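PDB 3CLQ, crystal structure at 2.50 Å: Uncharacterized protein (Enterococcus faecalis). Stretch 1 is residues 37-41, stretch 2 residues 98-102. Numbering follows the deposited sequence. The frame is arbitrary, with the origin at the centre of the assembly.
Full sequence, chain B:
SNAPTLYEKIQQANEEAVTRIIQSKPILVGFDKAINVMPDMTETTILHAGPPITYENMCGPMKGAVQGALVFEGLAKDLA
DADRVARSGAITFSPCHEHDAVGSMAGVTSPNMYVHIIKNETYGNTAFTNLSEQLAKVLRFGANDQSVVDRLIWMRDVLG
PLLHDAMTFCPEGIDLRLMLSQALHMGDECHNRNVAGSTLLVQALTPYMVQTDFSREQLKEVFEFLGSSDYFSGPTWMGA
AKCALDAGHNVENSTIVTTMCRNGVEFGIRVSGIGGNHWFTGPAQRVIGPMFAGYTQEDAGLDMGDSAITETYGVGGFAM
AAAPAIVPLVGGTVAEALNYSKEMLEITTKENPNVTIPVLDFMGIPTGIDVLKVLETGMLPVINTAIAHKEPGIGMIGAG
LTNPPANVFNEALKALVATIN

Stretch 1 (37-41) VMPDM
Stretch 2, residues 98-102: EHDAV

A single imidazole ring holds this contact together: H99 reaches from one loop to the backbone of another, and the only hydrogen bond between the stretches runs from its ND1 to the carbonyl O of P39, a short 2.7 Å with an N-H...O angle of 159°. The acceptor lies at the ring edge, near the ring plane, where the in-plane lone pair or proton of an imidazole nitrogen is directed; here ND1 carries the proton. NE2 is hydrogen-bonded elsewhere in the structure, so both ring nitrogens are satisfied although the residue is buried.

The stretches belong to one chain, and their touching residues are at least 59 positions apart in sequence. Neither forms a regular helix or strand across the contact, and the two run in broadly opposed, oblique directions. The CA atoms of P39 and H99 mark the closest register, 5.7 Å apart. M38 and P39 are extended (phi/psi -84/154° and -71/140°), D40 turns into the left-handed region at 51/45°, and M41 returns to -91/143°. In the second stretch E98 is at -89/4° and H99 at -128/31°; D100 is left-handed at 59/28°, and A101 is extended at -120/178°. Each stretch therefore bends at the residue just after its member of the closest CA pair.

The CA-to-CB bond of H99 points sideways, but chi1 of -66° (m) and chi2 of -94° bring the ring to P39. A proline nitrogen has no hydrogen to donate, but its carbonyl remains a good acceptor, and this is the group that H99 uses. The P39 ring is C-gamma exo, and its CG lies 4.0 Å from OD2 of D100 (chi1 -69°, m; chi2 -22°), a van der Waals contact.

D40 packs against the ring: its O is 3.3 Å from CE1 of H99, and its CB is 3.6 Å from the same carbon. CE1, between two nitrogens, is the most polarized carbon of imidazole, so a carbonyl oxygen is a congenial neighbour. The D40 side chain adopts chi1 of -39° (m) and chi2 of 109°.

M38, a selenomethionine, supplies the apolar part. Its CA-to-CB bond points toward the second stretch, and chi1 of -59° (m), chi2 of -155° (t) and an off-well chi3 of 19° carry CE to 3.5 Å from both the O and CB of H99. The same CE meets CB of A101 at 3.9 Å, methyl against methyl. A long, flexible side chain suits this reach, while the small alanine offers an apolar surface. Altogether the stretches bury 259 Å², with H99 contributing most.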

# COMPACT_ATOMS: atom_id res chain seq x y z
N VAL B 37 25.30 -11.46 16.54
CA VAL B 37 24.70 -12.44 15.65
C VAL B 37 25.35 -12.64 14.29
O VAL B 37 25.12 -13.65 13.63
CB VAL B 37 23.20 -12.16 15.46
CG1 VAL B 37 22.49 -12.18 16.79
CG2 VAL B 37 22.99 -10.83 14.77
N MSE B 38 26.18 -11.70 13.86
CA MSE B 38 26.78 -11.77 12.52
C MSE B 38 28.05 -12.63 12.51
O MSE B 38 28.71 -12.75 13.53
CB MSE B 38 27.07 -10.37 12.00
CG MSE B 38 25.81 -9.52 11.92
SE MSE B 38 25.94 -8.09 10.59
CE MSE B 38 27.43 -8.81 9.56
N PRO B 39 28.38 -13.21 11.33
CA PRO B 39 29.58 -14.04 11.17
C PRO B 39 30.87 -13.22 11.21
O PRO B 39 30.91 -12.12 10.64
CB PRO B 39 29.41 -14.67 9.77
CG PRO B 39 28.07 -14.25 9.27
CD PRO B 39 27.64 -13.06 10.06
N ASP B 40 31.90 -13.74 11.88
CA ASP B 40 33.24 -13.14 11.94
C ASP B 40 33.25 -11.67 12.34
O ASP B 40 33.93 -10.86 11.74
CB ASP B 40 33.98 -13.31 10.61
CG ASP B 40 33.74 -14.66 9.97
OD1 ASP B 40 33.03 -14.71 8.93
OD2 ASP B 40 34.25 -15.67 10.51
N MSE B 41 32.48 -11.33 13.36
CA MSE B 41 32.51 -9.98 13.90
C MSE B 41 33.54 -9.84 15.03
O MSE B 41 33.72 -10.75 15.84
CB MSE B 41 31.13 -9.61 14.43
CG MSE B 41 30.86 -8.13 14.43
SE MSE B 41 30.52 -7.49 12.63
CE MSE B 41 29.98 -5.65 13.03
N GLU B 98 30.48 -9.78 2.49
CA GLU B 98 31.34 -10.86 2.92
C GLU B 98 31.04 -11.33 4.33
O GLU B 98 31.73 -12.21 4.85
CB GLU B 98 32.78 -10.43 2.79
CG GLU B 98 33.20 -10.23 1.37
CD GLU B 98 34.68 -10.04 1.27
OE1 GLU B 98 35.15 -9.66 0.18
OE2 GLU B 98 35.38 -10.26 2.29
N HIS B 99 30.00 -10.76 4.92
CA HIS B 99 29.48 -11.22 6.20
C HIS B 99 27.99 -11.46 6.10
O HIS B 99 27.24 -11.28 7.07
CB HIS B 99 29.77 -10.20 7.29
CG HIS B 99 31.23 -10.04 7.57
ND1 HIS B 99 31.87 -10.74 8.57
CD2 HIS B 99 32.17 -9.28 6.97
CE1 HIS B 99 33.15 -10.40 8.59
NE2 HIS B 99 33.36 -9.52 7.63
N ASP B 100 27.55 -11.85 4.91
CA ASP B 100 26.17 -12.23 4.72
C ASP B 100 25.24 -11.09 5.08
O ASP B 100 24.10 -11.31 5.48
CB ASP B 100 25.85 -13.49 5.55
CG ASP B 100 26.57 -14.73 5.02
OD1 ASP B 100 26.95 -14.71 3.83
OD2 ASP B 100 26.77 -15.71 5.77
N ALA B 101 25.72 -9.85 4.95
CA ALA B 101 24.84 -8.70 5.18
C ALA B 101 24.76 -7.85 3.92
O ALA B 101 25.42 -8.16 2.94
CB ALA B 101 25.37 -7.88 6.34
N VAL B 102 23.97 -6.78 3.97
CA VAL B 102 23.99 -5.70 2.94
C VAL B 102 23.76 -4.33 3.58
O VAL B 102 23.11 -4.23 4.61
CB VAL B 102 22.93 -5.88 1.85
CG1 VAL B 102 23.32 -6.99 0.90
CG2 VAL B 102 21.57 -6.14 2.45